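Local coordinates for dihydroneopterin triphosphate diphosphatase (Escherichia coli O157:H7, PDB 5U7H), which probably hydrolyses dihydroneopterin triphosphate to the monophosphate and pyrophosphate in folate biosynthesis, and can also cleave nucleoside triphosphates, preferring dATP, as a magnesium-dependent Nudix hydrolase, at residues Y17-K22 with C104-H109; E59-D64 with R111-T116; S11-I16 with S38-V43. All coordinates share one frame; numbering follows the deposited sequence.

Contact 1 (Y17-K22 with C104-H109). With NI (nickel (II) ion), chain I.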
ATOM      1  N   TYR A  17       7.865  -1.894   5.935  1.00 15.84           N
ATOM      2  CA  TYR A  17       8.532  -3.033   6.552  1.00 17.58           C
ATOM      3  C   TYR A  17       9.479  -2.525   7.632  1.00 14.21           C
ATOM      4  O   TYR A  17       9.771  -1.333   7.713  1.00 17.43           O
ATOM      5  CB  TYR A  17       9.272  -3.897   5.519  1.00 15.76           C
ATOM      6  CG  TYR A  17      10.477  -3.243   4.882  1.00 20.78           C
ATOM      7  CD1 TYR A  17      10.332  -2.370   3.809  1.00 23.75           C
ATOM      8  CD2 TYR A  17      11.764  -3.511   5.342  1.00 24.13           C
ATOM      9  CE1 TYR A  17      11.429  -1.770   3.220  1.00 20.67           C
ATOM     10  CE2 TYR A  17      12.872  -2.912   4.760  1.00 25.11           C
ATOM     11  CZ  TYR A  17      12.697  -2.042   3.697  1.00 28.19           C
ATOM     12  OH  TYR A  17      13.783  -1.443   3.103  1.00 31.73           O
ATOM     13  N   ALA A  18       9.906  -3.436   8.506  1.00 18.81           N
ATOM     14  CA  ALA A  18      10.807  -3.086   9.597  1.00 16.11           C
ATOM     15  C   ALA A  18      12.233  -3.472   9.230  1.00 17.33           C
ATOM     16  O   ALA A  18      12.482  -4.599   8.788  1.00 18.57           O
ATOM     17  CB  ALA A  18      10.402  -3.767  10.902  1.00 22.11           C
ATOM     18  N   GLN A  19      13.168  -2.547   9.457  1.00 22.02           N
ATOM     19  CA  GLN A  19      14.541  -2.750   8.997  1.00 28.56           C
ATOM     20  C   GLN A  19      15.196  -3.952   9.673  1.00 27.45           C
ATOM     21  O   GLN A  19      15.966  -4.684   9.038  1.00 33.29           O
ATOM     22  CB  GLN A  19      15.362  -1.482   9.237  1.00 28.83           C
ATOM     23  CG  GLN A  19      16.759  -1.524   8.633  1.00 34.24           C
ATOM     24  CD  GLN A  19      16.762  -1.968   7.177  1.00 41.48           C
ATOM     25  OE1 GLN A  19      17.363  -2.986   6.829  1.00 51.04           O
ATOM     26  NE2 GLN A  19      16.092  -1.204   6.320  1.00 47.96           N
ATOM     27  N   ASP A  20      14.889  -4.190  10.952  1.00 28.02           N
ATOM     28  CA  ASP A  20      15.639  -5.203  11.695  1.00 26.39           C
ATOM     29  C   ASP A  20      15.134  -6.624  11.430  1.00 27.66           C
ATOM     30  O   ASP A  20      15.946  -7.536  11.234  1.00 25.97           O
ATOM     31  CB  ASP A  20      15.618  -4.888  13.194  1.00 25.91           C
ATOM     32  CG  ASP A  20      14.211  -4.682  13.739  1.00 31.93           C
ATOM     33  OD1 ASP A  20      13.229  -4.966  13.013  1.00 24.16           O
ATOM     34  OD2 ASP A  20      14.093  -4.239  14.906  1.00 34.59           O
ATOM     35  N   THR A  21      13.811  -6.845  11.416  1.00 24.80           N
ATOM     36  CA  THR A  21      13.278  -8.190  11.204  1.00 18.58           C
ATOM     37  C   THR A  21      12.966  -8.502   9.748  1.00 25.13           C
ATOM     38  O   THR A  21      12.834  -9.687   9.398  1.00 22.62           O
ATOM     39  CB  THR A  21      12.002  -8.407  12.024  1.00 26.86           C
ATOM     40  OG1 THR A  21      11.007  -7.454  11.635  1.00 23.04           O
ATOM     41  CG2 THR A  21      12.279  -8.247  13.505  1.00 25.77           C
ATOM     42  N   LYS A  22      12.835  -7.477   8.901  1.00 21.57           N
ATOM     43  CA  LYS A  22      12.340  -7.610   7.533  1.00 22.10           C
ATOM     44  C   LYS A  22      10.894  -8.123   7.484  1.00 24.20           C
ATOM     45  O   LYS A  22      10.469  -8.700   6.480  1.00 22.26           O
ATOM     46  CB  LYS A  22      13.258  -8.504   6.689  1.00 19.21           C
ATOM     47  CG  LYS A  22      14.706  -7.989   6.606  1.00 25.94           C
ATOM     48  CD  LYS A  22      14.765  -6.579   6.013  1.00 29.62           C
ATOM     49  CE  LYS A  22      16.184  -6.149   5.631  1.00 35.02           C
ATOM     50  NZ  LYS A  22      17.150  -6.223   6.779  1.00 33.51           N
ATOM     51  N   CYS A 104       8.587   2.476  -1.000  1.00 17.45           N
ATOM     52  CA  CYS A 104       9.100   1.692   0.116  1.00 20.25           C
ATOM     53  C   CYS A 104       9.193   2.566   1.353  1.00 20.49           C
ATOM     54  O   CYS A 104       9.530   3.750   1.257  1.00 19.66           O
ATOM     55  CB  CYS A 104      10.489   1.132  -0.187  1.00 26.85           C
ATOM     56  SG  CYS A 104      10.430  -0.468  -0.933  1.00 51.58           S
ATOM     57  N   LEU A 105       8.917   1.976   2.517  1.00 19.54           N
ATOM     58  CA  LEU A 105       9.087   2.676   3.786  1.00 17.72           C
ATOM     59  C   LEU A 105       9.656   1.703   4.807  1.00 21.44           C
ATOM     60  O   LEU A 105       8.947   0.812   5.286  1.00 16.64           O
ATOM     61  CB  LEU A 105       7.777   3.265   4.283  1.00 18.13           C
ATOM     62  CG  LEU A 105       7.893   3.974   5.629  1.00 18.32           C
ATOM     63  CD1 LEU A 105       8.861   5.135   5.528  1.00 22.18           C
ATOM     64  CD2 LEU A 105       6.522   4.459   6.088  1.00 21.19           C
ATOM     65  N   ALA A 106      10.927   1.889   5.145  1.00 21.11           N
ATOM     66  CA  ALA A 106      11.605   1.077   6.145  1.00 21.74           C
ATOM     67  C   ALA A 106      11.456   1.737   7.511  1.00 21.62           C
ATOM     68  O   ALA A 106      11.948   2.850   7.719  1.00 28.88           O
ATOM     69  CB  ALA A 106      13.084   0.922   5.785  1.00 27.08           C
ATOM     70  N   LEU A 107      10.768   1.061   8.435  1.00 20.74           N
ATOM     71  CA  LEU A 107      10.818   1.570   9.799  1.00 21.32           C
ATOM     72  C   LEU A 107      11.952   0.895  10.569  1.00 22.05           C
ATOM     73  O   LEU A 107      12.364  -0.223  10.233  1.00 24.91           O
ATOM     74  CB  LEU A 107       9.495   1.315  10.518  1.00 21.12           C
ATOM     75  CG  LEU A 107       8.228   1.716   9.759  1.00 15.57           C
ATOM     76  CD1 LEU A 107       7.013   1.203  10.480  1.00 19.88           C
ATOM     77  CD2 LEU A 107       8.155   3.213   9.599  1.00 15.70           C
ATOM     78  N   PRO A 108      12.477   1.541  11.610  1.00 25.87           N
ATOM     79  CA  PRO A 108      13.575   0.911  12.367  1.00 22.00           C
ATOM     80  C   PRO A 108      13.187  -0.413  13.004  1.00 23.01           C
ATOM     81  O   PRO A 108      13.991  -1.356  13.003  1.00 23.48           O
ATOM     82  CB  PRO A 108      13.927   1.982  13.408  1.00 22.89           C
ATOM     83  CG  PRO A 108      12.724   2.890  13.456  1.00 30.24           C
ATOM     84  CD  PRO A 108      12.225   2.920  12.059  1.00 24.15           C
ATOM     85  N   HIS A 109      11.966  -0.520  13.524  1.00 20.58           N
ATOM     86  CA  HIS A 109      11.504  -1.716  14.210  1.00 22.82           C
ATOM     87  C   HIS A 109      10.030  -1.924  13.894  1.00 23.56           C
ATOM     88  O   HIS A 109       9.332  -0.999  13.462  1.00 20.59           O
ATOM     89  CB  HIS A 109      11.699  -1.618  15.737  1.00 27.97           C
ATOM     90  CG  HIS A 109      13.068  -1.161  16.156  1.00 29.69           C
ATOM     91  ND1 HIS A 109      14.161  -2.003  16.181  1.00 27.16           N
ATOM     92  CD2 HIS A 109      13.516   0.047  16.578  1.00 26.68           C
ATOM     93  CE1 HIS A 109      15.223  -1.333  16.595  1.00 24.11           C
ATOM     94  NE2 HIS A 109      14.861  -0.084  16.837  1.00 27.37           N
TER
HETATM   95 NI    NI I 208      16.033   1.420  17.637  1.00 58.47          NI
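The ring of Y17 lies over A106, a residue of the neighbouring parallel strand on the same face of the sheet. With CG set between its own backbone N and carbonyl carbon (chi1 68°), Y17 folds the ring across the gap between the strands. One ring face receives the CA of A106, 4.2 Å from the ring centroid in a CH-pi contact, while the methyl CB of A106 sits 3.6 Å from CZ of Y17, at the hydroxyl end of the ring. The side chain of Q19 adds its NE2 alongside the same methyl. V146 of helix 136-147 also packs on Y17.

Beneath these side chains the backbone keeps parallel pairing as far as the strand ends. Y17 N donates to L105 O and L107 N returns a bond to Y17 O at 2.7 Å, so Y17 bonds to the residues flanking A106. Q19 N then donates to L107 O at 2.6 Å, extending the ladder to where the chain turns away. A18 and L107 occupy the other face; the methyl of A18 meets the backbone of H109, its CB 3.5 Å from H109 C.

Past the sheet, D20 and H109 cross at about a right angle, carboxylate and imidazole planes 55° apart. H109 ND1 donates to D20 OD2 at 2.6 Å. The acceptor lies near the ring plane, at the imidazole edge, whereas the donor comes from above the carboxylate plane. H109 NE2, across the ring from ND1, binds a nickel ion at 2.1 Å.

With NE2 on the metal and ND1 the donor, the histidine uses both nitrogens; the carboxylate probably polarises the ring and would favour NE2 as a ligand for this ion, far from the nickel ions bound by E60.

Contact 2 (E59-D64 with R111-T116). With NI (nickel (II) ion), chain E; NI (nickel (II) ion), chain F.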
ATOM      1  N   GLU A  59      -2.732   8.866   6.865  1.00 23.90           N
ATOM      2  CA  GLU A  59      -4.143   8.531   7.059  1.00 24.99           C
ATOM      3  C   GLU A  59      -4.318   7.093   7.537  1.00 26.25           C
ATOM      4  O   GLU A  59      -4.998   6.839   8.534  1.00 29.17           O
ATOM      5  CB  GLU A  59      -4.918   8.740   5.754  1.00 23.11           C
ATOM      6  CG  GLU A  59      -5.069  10.187   5.307  1.00 22.63           C
ATOM      7  CD  GLU A  59      -5.773  10.322   3.952  1.00 32.00           C
ATOM      8  OE1 GLU A  59      -6.110   9.279   3.327  1.00 28.83           O
ATOM      9  OE2 GLU A  59      -5.984  11.479   3.514  1.00 29.35           O
ATOM     10  N   GLU A  60      -3.701   6.138   6.839  1.00 21.49           N
ATOM     11  CA  GLU A  60      -4.016   4.727   7.022  1.00 15.74           C
ATOM     12  C   GLU A  60      -3.291   4.080   8.204  1.00 23.73           C
ATOM     13  O   GLU A  60      -3.849   3.172   8.826  1.00 22.19           O
ATOM     14  CB  GLU A  60      -3.702   3.965   5.741  1.00 19.75           C
ATOM     15  CG  GLU A  60      -4.496   4.502   4.563  1.00 16.10           C
ATOM     16  CD  GLU A  60      -4.702   3.492   3.469  1.00 20.22           C
ATOM     17  OE1 GLU A  60      -4.140   2.386   3.583  1.00 20.08           O
ATOM     18  OE2 GLU A  60      -5.433   3.813   2.494  1.00 20.64           O
ATOM     19  N   VAL A  61      -2.057   4.477   8.520  1.00 22.84           N
ATOM     20  CA  VAL A  61      -1.361   3.820   9.629  1.00 20.29           C
ATOM     21  C   VAL A  61      -0.804   4.841  10.612  1.00 23.02           C
ATOM     22  O   VAL A  61       0.028   4.499  11.460  1.00 29.35           O
ATOM     23  CB  VAL A  61      -0.249   2.873   9.130  1.00 23.68           C
ATOM     24  CG1 VAL A  61      -0.833   1.759   8.269  1.00 22.29           C
ATOM     25  CG2 VAL A  61       0.856   3.629   8.381  1.00 21.99           C
ATOM     26  N   THR A  62      -1.254   6.093  10.507  1.00 24.77           N
ATOM     27  CA  THR A  62      -0.937   7.142  11.484  1.00 32.19           C
ATOM     28  C   THR A  62       0.567   7.292  11.704  1.00 29.99           C
ATOM     29  O   THR A  62       1.034   7.483  12.829  1.00 32.36           O
ATOM     30  CB  THR A  62      -1.636   6.883  12.821  1.00 34.33           C
ATOM     31  OG1 THR A  62      -2.917   6.277  12.590  1.00 39.81           O
ATOM     32  CG2 THR A  62      -1.815   8.193  13.588  1.00 27.07           C
ATOM     33  N   ILE A  63       1.339   7.170  10.631  1.00 31.73           N
ATOM     34  CA  ILE A  63       2.782   7.393  10.658  1.00 23.92           C
ATOM     35  C   ILE A  63       3.044   8.641   9.842  1.00 26.75           C
ATOM     36  O   ILE A  63       2.750   8.673   8.643  1.00 26.72           O
ATOM     37  CB  ILE A  63       3.564   6.195  10.097  1.00 25.86           C
ATOM     38  CG1 ILE A  63       3.331   4.947  10.956  1.00 29.03           C
ATOM     39  CG2 ILE A  63       5.058   6.521   9.993  1.00 28.48           C
ATOM     40  CD1 ILE A  63       3.999   3.671  10.421  1.00 21.46           C
ATOM     41  N   ASP A  64       3.553   9.681  10.492  1.00 27.23           N
ATOM     42  CA  ASP A  64       3.933  10.914   9.817  1.00 32.05           C
ATOM     43  C   ASP A  64       5.391  10.787   9.397  1.00 36.57           C
ATOM     44  O   ASP A  64       6.281  10.724  10.249  1.00 33.65           O
ATOM     45  CB  ASP A  64       3.725  12.114  10.739  1.00 37.17           C
ATOM     46  CG  ASP A  64       3.865  13.445  10.022  1.00 36.94           C
ATOM     47  OD1 ASP A  64       4.676  13.535   9.077  1.00 44.25           O
ATOM     48  OD2 ASP A  64       3.167  14.410  10.408  1.00 43.34           O
ATOM     49  N   ARG A 111       6.254  -2.136  15.044  1.00 24.31           N
ATOM     50  CA  ARG A 111       5.629  -1.223  15.992  1.00 27.23           C
ATOM     51  C   ARG A 111       4.121  -1.446  16.024  1.00 31.15           C
ATOM     52  O   ARG A 111       3.567  -2.247  15.266  1.00 28.25           O
ATOM     53  CB  ARG A 111       5.959   0.231  15.647  1.00 26.04           C
ATOM     54  CG  ARG A 111       5.213   0.741  14.435  1.00 27.07           C
ATOM     55  CD  ARG A 111       5.244   2.241  14.381  1.00 30.26           C
ATOM     56  NE  ARG A 111       6.584   2.722  14.071  1.00 28.38           N
ATOM     57  CZ  ARG A 111       6.901   4.001  13.921  1.00 32.89           C
ATOM     58  NH1 ARG A 111       5.965   4.937  14.056  1.00 28.49           N
ATOM     59  NH2 ARG A 111       8.154   4.343  13.638  1.00 36.42           N
ATOM     60  N   GLN A 112       3.460  -0.723  16.923  1.00 29.11           N
ATOM     61  CA  GLN A 112       2.010  -0.729  16.997  1.00 32.83           C
ATOM     62  C   GLN A 112       1.436   0.219  15.960  1.00 28.99           C
ATOM     63  O   GLN A 112       1.938   1.328  15.758  1.00 31.87           O
ATOM     64  CB  GLN A 112       1.529  -0.319  18.387  1.00 37.92           C
ATOM     65  CG  GLN A 112       2.200  -1.084  19.512  1.00 44.67           C
ATOM     66  CD  GLN A 112       1.434  -2.326  19.911  1.00 58.08           C
ATOM     67  OE1 GLN A 112       0.620  -2.298  20.838  1.00 64.21           O
ATOM     68  NE2 GLN A 112       1.695  -3.432  19.217  1.00 54.87           N
ATOM     69  N   ILE A 113       0.370  -0.223  15.310  1.00 23.51           N
ATOM     70  CA  ILE A 113      -0.271   0.532  14.249  1.00 29.60           C
ATOM     71  C   ILE A 113      -1.669   0.908  14.720  1.00 25.26           C
ATOM     72  O   ILE A 113      -2.443   0.039  15.136  1.00 30.40           O
ATOM     73  CB  ILE A 113      -0.322  -0.279  12.946  1.00 25.75           C
ATOM     74  CG1 ILE A 113       1.074  -0.787  12.596  1.00 23.01           C
ATOM     75  CG2 ILE A 113      -0.865   0.558  11.822  1.00 23.57           C
ATOM     76  CD1 ILE A 113       2.033   0.329  12.259  1.00 22.65           C
ATOM     77  N   VAL A 114      -1.982   2.195  14.667  1.00 24.73           N
ATOM     78  CA  VAL A 114      -3.349   2.676  14.780  1.00 27.86           C
ATOM     79  C   VAL A 114      -3.850   2.894  13.358  1.00 30.76           C
ATOM     80  O   VAL A 114      -3.318   3.737  12.627  1.00 32.40           O
ATOM     81  CB  VAL A 114      -3.432   3.960  15.614  1.00 30.74           C
ATOM     82  CG1 VAL A 114      -4.849   4.523  15.576  1.00 26.42           C
ATOM     83  CG2 VAL A 114      -2.969   3.687  17.065  1.00 25.19           C
ATOM     84  N   PHE A 115      -4.858   2.128  12.951  1.00 27.61           N
ATOM     85  CA  PHE A 115      -5.321   2.146  11.572  1.00 30.82           C
ATOM     86  C   PHE A 115      -6.752   2.661  11.504  1.00 35.19           C
ATOM     87  O   PHE A 115      -7.511   2.564  12.471  1.00 32.73           O
ATOM     88  CB  PHE A 115      -5.230   0.751  10.951  1.00 24.28           C
ATOM     89  CG  PHE A 115      -5.833  -0.315  11.802  1.00 31.25           C
ATOM     90  CD1 PHE A 115      -7.199  -0.554  11.764  1.00 25.50           C
ATOM     91  CD2 PHE A 115      -5.039  -1.069  12.654  1.00 25.29           C
ATOM     92  CE1 PHE A 115      -7.767  -1.529  12.564  1.00 31.69           C
ATOM     93  CE2 PHE A 115      -5.592  -2.052  13.445  1.00 29.51           C
ATOM     94  CZ  PHE A 115      -6.960  -2.284  13.404  1.00 33.09           C
ATOM     95  N   THR A 116      -7.117   3.197  10.335  1.00 34.61           N
ATOM     96  CA  THR A 116      -8.440   3.774  10.122  1.00 37.05           C
ATOM     97  C   THR A 116      -9.223   3.159   8.965  1.00 38.12           C
ATOM     98  O   THR A 116     -10.448   3.065   9.056  1.00 41.77           O
ATOM     99  CB  THR A 116      -8.329   5.286   9.884  1.00 34.19           C
ATOM    100  OG1 THR A 116      -7.524   5.533   8.722  1.00 37.87           O
ATOM    101  CG2 THR A 116      -7.689   5.959  11.082  1.00 36.28           C
TER
HETATM  102 NI    NI E 204      -6.595   5.373   2.039  1.00 21.08          NI
HETATM  103 NI    NI F 205      -5.870   2.632   0.916  1.00 18.72          NI
HETATM  104  O   HOH W   1      -7.813   6.918   1.460  1.00 20.14           O
HETATM  105  O   HOH W   2      -6.540   6.665   3.698  1.00 17.32           O
HETATM  106  O   HOH W   3      -6.115   1.854   7.814  1.00 25.57           O
HETATM  107  O   HOH W   4      -4.777   1.009   1.489  1.00 17.15           O
HETATM  108  O   HOH W   5       0.273   4.004  14.159  1.00 27.37           O
HETATM  109  O   HOH W   6      -6.482   1.386  -0.499  1.00 19.65           O
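Two threonine hydroxyls join the end of helix 49-61 to the loop 111-116, each reaching a backbone carbonyl of the other segment. T62 OG1 donates to V114 O at 2.6 Å, and T116 OG1 donates to E59 O at 2.8 Å. Both hydroxyls approach from above the carbonyl plane, by 35° and 46°. The T116 hydroxyl is brought there by a chi1 of 60°, which places OG1 between the backbone N and the carbonyl carbon.

Between these two bonds the backbones come close. F115 CA makes a C-H...O contact of 3.3 Å with E60 O, and a water donates to the same carbonyl while accepting a weak bond from T116 N. A second water donates to V61 O at 2.8 Å and accepts from V114 N, so water rather than direct pairing links these backbone groups.

The apolar contacts lie earlier in the loop, at R111 and I113. V61 and I113 run side by side and point the same way, CB of V61 3.6 Å from CG2 of I113, and both also pack on L25 of strand 23-29. CD1 of I63 lies over one face of the R111 guanidinium, with CG1 of I63 4.1 Å from NH1 of R111, while R111 NH2 forms a salt bridge with E68.

E60, whose carbonyl faces the loop, sends its carboxylate into the metal site. Its OE2 bridges two nickel ions, 2.0 Å from each, and its OE1 accepts a bond from a nickel-bound water. E56, E117 and the T40 carbonyl supply further ligands. T116 leads directly into E117, so the loop bonded to the helix also delivers a ligand. This is the Nudix-box helix of the Nudix fold, whose glutamates probably bind magnesium in the working enzyme.

Contact 3 (S11-I16 with S38-V43). With NI (nickel (II) ion), chain F; SO4 (sulfate ion), chain C.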
ATOM      1  N   SER A  11      -3.022   5.358  -8.616  1.00 15.66           N
ATOM      2  CA  SER A  11      -2.865   5.061  -7.204  1.00 14.05           C
ATOM      3  C   SER A  11      -1.390   4.883  -6.871  1.00 15.24           C
ATOM      4  O   SER A  11      -0.520   4.900  -7.745  1.00 12.04           O
ATOM      5  CB  SER A  11      -3.668   3.812  -6.826  1.00 18.83           C
ATOM      6  OG  SER A  11      -3.204   2.680  -7.548  1.00 18.17           O
ATOM      7  N   ILE A  12      -1.125   4.716  -5.575  1.00  8.77           N
ATOM      8  CA  ILE A  12       0.203   4.428  -5.069  1.00 15.50           C
ATOM      9  C   ILE A  12       0.134   3.181  -4.201  1.00 14.74           C
ATOM     10  O   ILE A  12      -0.929   2.768  -3.727  1.00 11.47           O
ATOM     11  CB  ILE A  12       0.801   5.605  -4.270  1.00 18.33           C
ATOM     12  CG1 ILE A  12      -0.173   6.070  -3.182  1.00 15.32           C
ATOM     13  CG2 ILE A  12       1.132   6.752  -5.211  1.00 14.10           C
ATOM     14  CD1 ILE A  12       0.006   5.392  -1.842  1.00 13.49           C
ATOM     15  N   LEU A  13       1.296   2.583  -4.013  1.00 12.25           N
ATOM     16  CA  LEU A  13       1.487   1.470  -3.098  1.00 12.40           C
ATOM     17  C   LEU A  13       2.738   1.769  -2.289  1.00 14.69           C
ATOM     18  O   LEU A  13       3.758   2.157  -2.864  1.00 15.16           O
ATOM     19  CB  LEU A  13       1.640   0.152  -3.858  1.00 16.69           C
ATOM     20  CG  LEU A  13       2.209  -1.066  -3.114  1.00 18.16           C
ATOM     21  CD1 LEU A  13       1.109  -1.741  -2.324  1.00 16.34           C
ATOM     22  CD2 LEU A  13       2.821  -2.046  -4.117  1.00 16.84           C
ATOM     23  N   VAL A  14       2.651   1.621  -0.965  1.00 13.46           N
ATOM     24  CA  VAL A  14       3.802   1.779  -0.071  1.00 13.67           C
ATOM     25  C   VAL A  14       3.986   0.465   0.673  1.00 14.02           C
ATOM     26  O   VAL A  14       3.163   0.103   1.525  1.00 14.39           O
ATOM     27  CB  VAL A  14       3.622   2.935   0.925  1.00 16.95           C
ATOM     28  CG1 VAL A  14       4.902   3.155   1.691  1.00 15.29           C
ATOM     29  CG2 VAL A  14       3.191   4.225   0.230  1.00 12.78           C
ATOM     30  N   VAL A  15       5.050  -0.263   0.353  1.00 15.93           N
ATOM     31  CA  VAL A  15       5.434  -1.424   1.151  1.00 21.47           C
ATOM     32  C   VAL A  15       6.112  -0.912   2.417  1.00 19.96           C
ATOM     33  O   VAL A  15       7.230  -0.388   2.367  1.00 17.93           O
ATOM     34  CB  VAL A  15       6.357  -2.377   0.382  1.00 17.90           C
ATOM     35  CG1 VAL A  15       6.607  -3.653   1.211  1.00 14.11           C
ATOM     36  CG2 VAL A  15       5.767  -2.724  -0.956  1.00 15.16           C
ATOM     37  N   ILE A  16       5.445  -1.068   3.554  1.00 21.52           N
ATOM     38  CA  ILE A  16       6.020  -0.727   4.853  1.00 18.89           C
ATOM     39  C   ILE A  16       6.621  -1.988   5.457  1.00 17.18           C
ATOM     40  O   ILE A  16       5.978  -3.043   5.464  1.00 17.02           O
ATOM     41  CB  ILE A  16       4.958  -0.118   5.778  1.00 17.85           C
ATOM     42  CG1 ILE A  16       4.486   1.209   5.203  1.00 18.01           C
ATOM     43  CG2 ILE A  16       5.498   0.057   7.187  1.00 19.65           C
ATOM     44  CD1 ILE A  16       3.273   1.753   5.887  1.00 16.01           C
ATOM     45  N   SER A  38      -0.419  -4.092   1.773  1.00 10.96           N
ATOM     46  CA  SER A  38       0.298  -2.892   2.166  1.00 17.95           C
ATOM     47  C   SER A  38      -0.614  -1.676   2.001  1.00 13.24           C
ATOM     48  O   SER A  38      -1.773  -1.783   1.609  1.00 17.88           O
ATOM     49  CB  SER A  38       1.565  -2.729   1.318  1.00 16.34           C
ATOM     50  OG  SER A  38       2.353  -3.906   1.309  1.00 11.89           O
ATOM     51  N   VAL A  39      -0.080  -0.490   2.272  1.00 13.56           N
ATOM     52  CA  VAL A  39      -0.857   0.735   2.098  1.00 13.40           C
ATOM     53  C   VAL A  39      -1.020   1.021   0.605  1.00 19.79           C
ATOM     54  O   VAL A  39      -0.034   1.152  -0.125  1.00 14.47           O
ATOM     55  CB  VAL A  39      -0.186   1.913   2.819  1.00 14.12           C
ATOM     56  CG1 VAL A  39      -0.806   3.226   2.421  1.00 15.62           C
ATOM     57  CG2 VAL A  39      -0.265   1.732   4.339  1.00 16.54           C
ATOM     58  N   THR A  40      -2.268   1.121   0.140  1.00 17.71           N
ATOM     59  CA  THR A  40      -2.532   1.704  -1.173  1.00 18.41           C
ATOM     60  C   THR A  40      -3.497   2.871  -1.031  1.00 16.16           C
ATOM     61  O   THR A  40      -4.193   3.001  -0.025  1.00 17.21           O
ATOM     62  CB  THR A  40      -3.094   0.688  -2.185  1.00 19.58           C
ATOM     63  OG1 THR A  40      -4.458   0.366  -1.868  1.00 19.90           O
ATOM     64  CG2 THR A  40      -2.258  -0.572  -2.191  1.00 18.69           C
ATOM     65  N   GLY A  41      -3.513   3.736  -2.049  1.00 15.47           N
ATOM     66  CA  GLY A  41      -4.439   4.854  -2.092  1.00 13.28           C
ATOM     67  C   GLY A  41      -4.489   5.576  -3.429  1.00 15.94           C
ATOM     68  O   GLY A  41      -3.506   5.583  -4.184  1.00 13.62           O
ATOM     69  N   SER A  42      -5.635   6.185  -3.735  1.00 18.97           N
ATOM     70  CA  SER A  42      -5.768   6.934  -4.977  1.00 17.55           C
ATOM     71  C   SER A  42      -4.962   8.216  -4.892  1.00 16.10           C
ATOM     72  O   SER A  42      -4.941   8.883  -3.858  1.00 18.41           O
ATOM     73  CB  SER A  42      -7.237   7.263  -5.270  1.00 14.17           C
ATOM     74  OG  SER A  42      -7.957   6.105  -5.650  1.00 18.20           O
ATOM     75  N   VAL A  43      -4.290   8.556  -5.985  1.00 17.22           N
ATOM     76  CA  VAL A  43      -3.683   9.877  -6.129  1.00 16.61           C
ATOM     77  C   VAL A  43      -4.775  10.874  -6.499  1.00 23.06           C
ATOM     78  O   VAL A  43      -5.491  10.681  -7.486  1.00 26.60           O
ATOM     79  CB  VAL A  43      -2.570   9.866  -7.186  1.00 18.93           C
ATOM     80  CG1 VAL A  43      -1.957  11.257  -7.311  1.00 15.07           C
ATOM     81  CG2 VAL A  43      -1.513   8.797  -6.845  1.00 13.21           C
TER
HETATM   82 NI    NI F 205      -5.870   2.632   0.916  1.00 18.72          NI
HETATM   83  S   SO4 C 202      -7.823   4.636  -0.786  1.00 20.33           S
HETATM   84  O1  SO4 C 202      -7.738   3.670  -1.878  1.00 19.98           O
HETATM   85  O2  SO4 C 202      -9.196   4.677  -0.259  1.00 21.49           O
HETATM   86  O3  SO4 C 202      -6.890   4.257   0.311  1.00 16.06           O
HETATM   87  O4  SO4 C 202      -7.468   5.956  -1.283  1.00 14.20           O
HETATM   88  O   HOH W   7       3.601  -3.331   3.797  1.00 14.49           O
HETATM   89  O   HOH W   6      -6.482   1.386  -0.499  1.00 19.65           O
HETATM   90  O   HOH W   4      -4.777   1.009   1.489  1.00 17.15           O
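Strands 11-16 and 39-42 pair antiparallel in the central mixed sheet of the Nudix fold, with T40 leading into the first residues of the Nudix box, G41 to V43. Their axes approach to 4.6 Å at 166°.

Backbone hydrogen bonds come in two rings. I12 and G41 form one hydrogen-bonded pair, I12 N to G41 O at 2.9 Å and a longer return bond from G41 N. V14 and V39 form the other, in which V14 N to V39 O is the firm bond and V39 N to V14 O is weak. Between them, in the non-hydrogen-bonded pair of L13 and T40, C-H...O contacts run from T40 CA to I12 O and from L13 CA to V39 O.

Apolar contacts divide between the faces. On one, L13 puts CD1 3.6 Å from CG2 of T40 and also against CB of S38, with A141 of helix 136-147 packing on L13. The opposite face carries I12, V14 and V39 beneath helix 49-61. There the side chains of I12 and V43 cross at about a right angle, CG2 of I12 3.7 Å from CG2 of V43, and CD1 of I16 lies 3.9 Å from CG2 of V39.

At the S38 end of the pairing a water links I16 O and S38 OG, whereas the metal and sulfate contacts gather at T40 to S42. T40 OG1, also bonded by Q37, hydrogen-bonds a nickel-bound water that donates to the sulfate; T40 is probably a substrate-binding residue. S42 N also holds the sulfate, through O4, while T40 O binds the nickel directly at 2.0 Å.

How the contacts relate
The three contacts interlock within one Nudix domain. Contacts 1 and 3 both use strand 10-18, which lies between strands 97-107 and 36-42; their centres lie 16 Å apart, and L105 N probably bonds to V15 O. Contact 2, its centre about 13 Å from that of contact 3 and 15 Å from that of contact 1, joins the end of helix 49-61 to the loop between strands 97-107 and 118-125. Contact 3 closes before contact 2 opens, whereas the segments of contact 1 alternate with those of both. I63 packs on L107, and V61 on I16. Contacts 2 and 3 meet at a shared nickel ion, so helix, sheet and the loop leading to E117 all supply ligands.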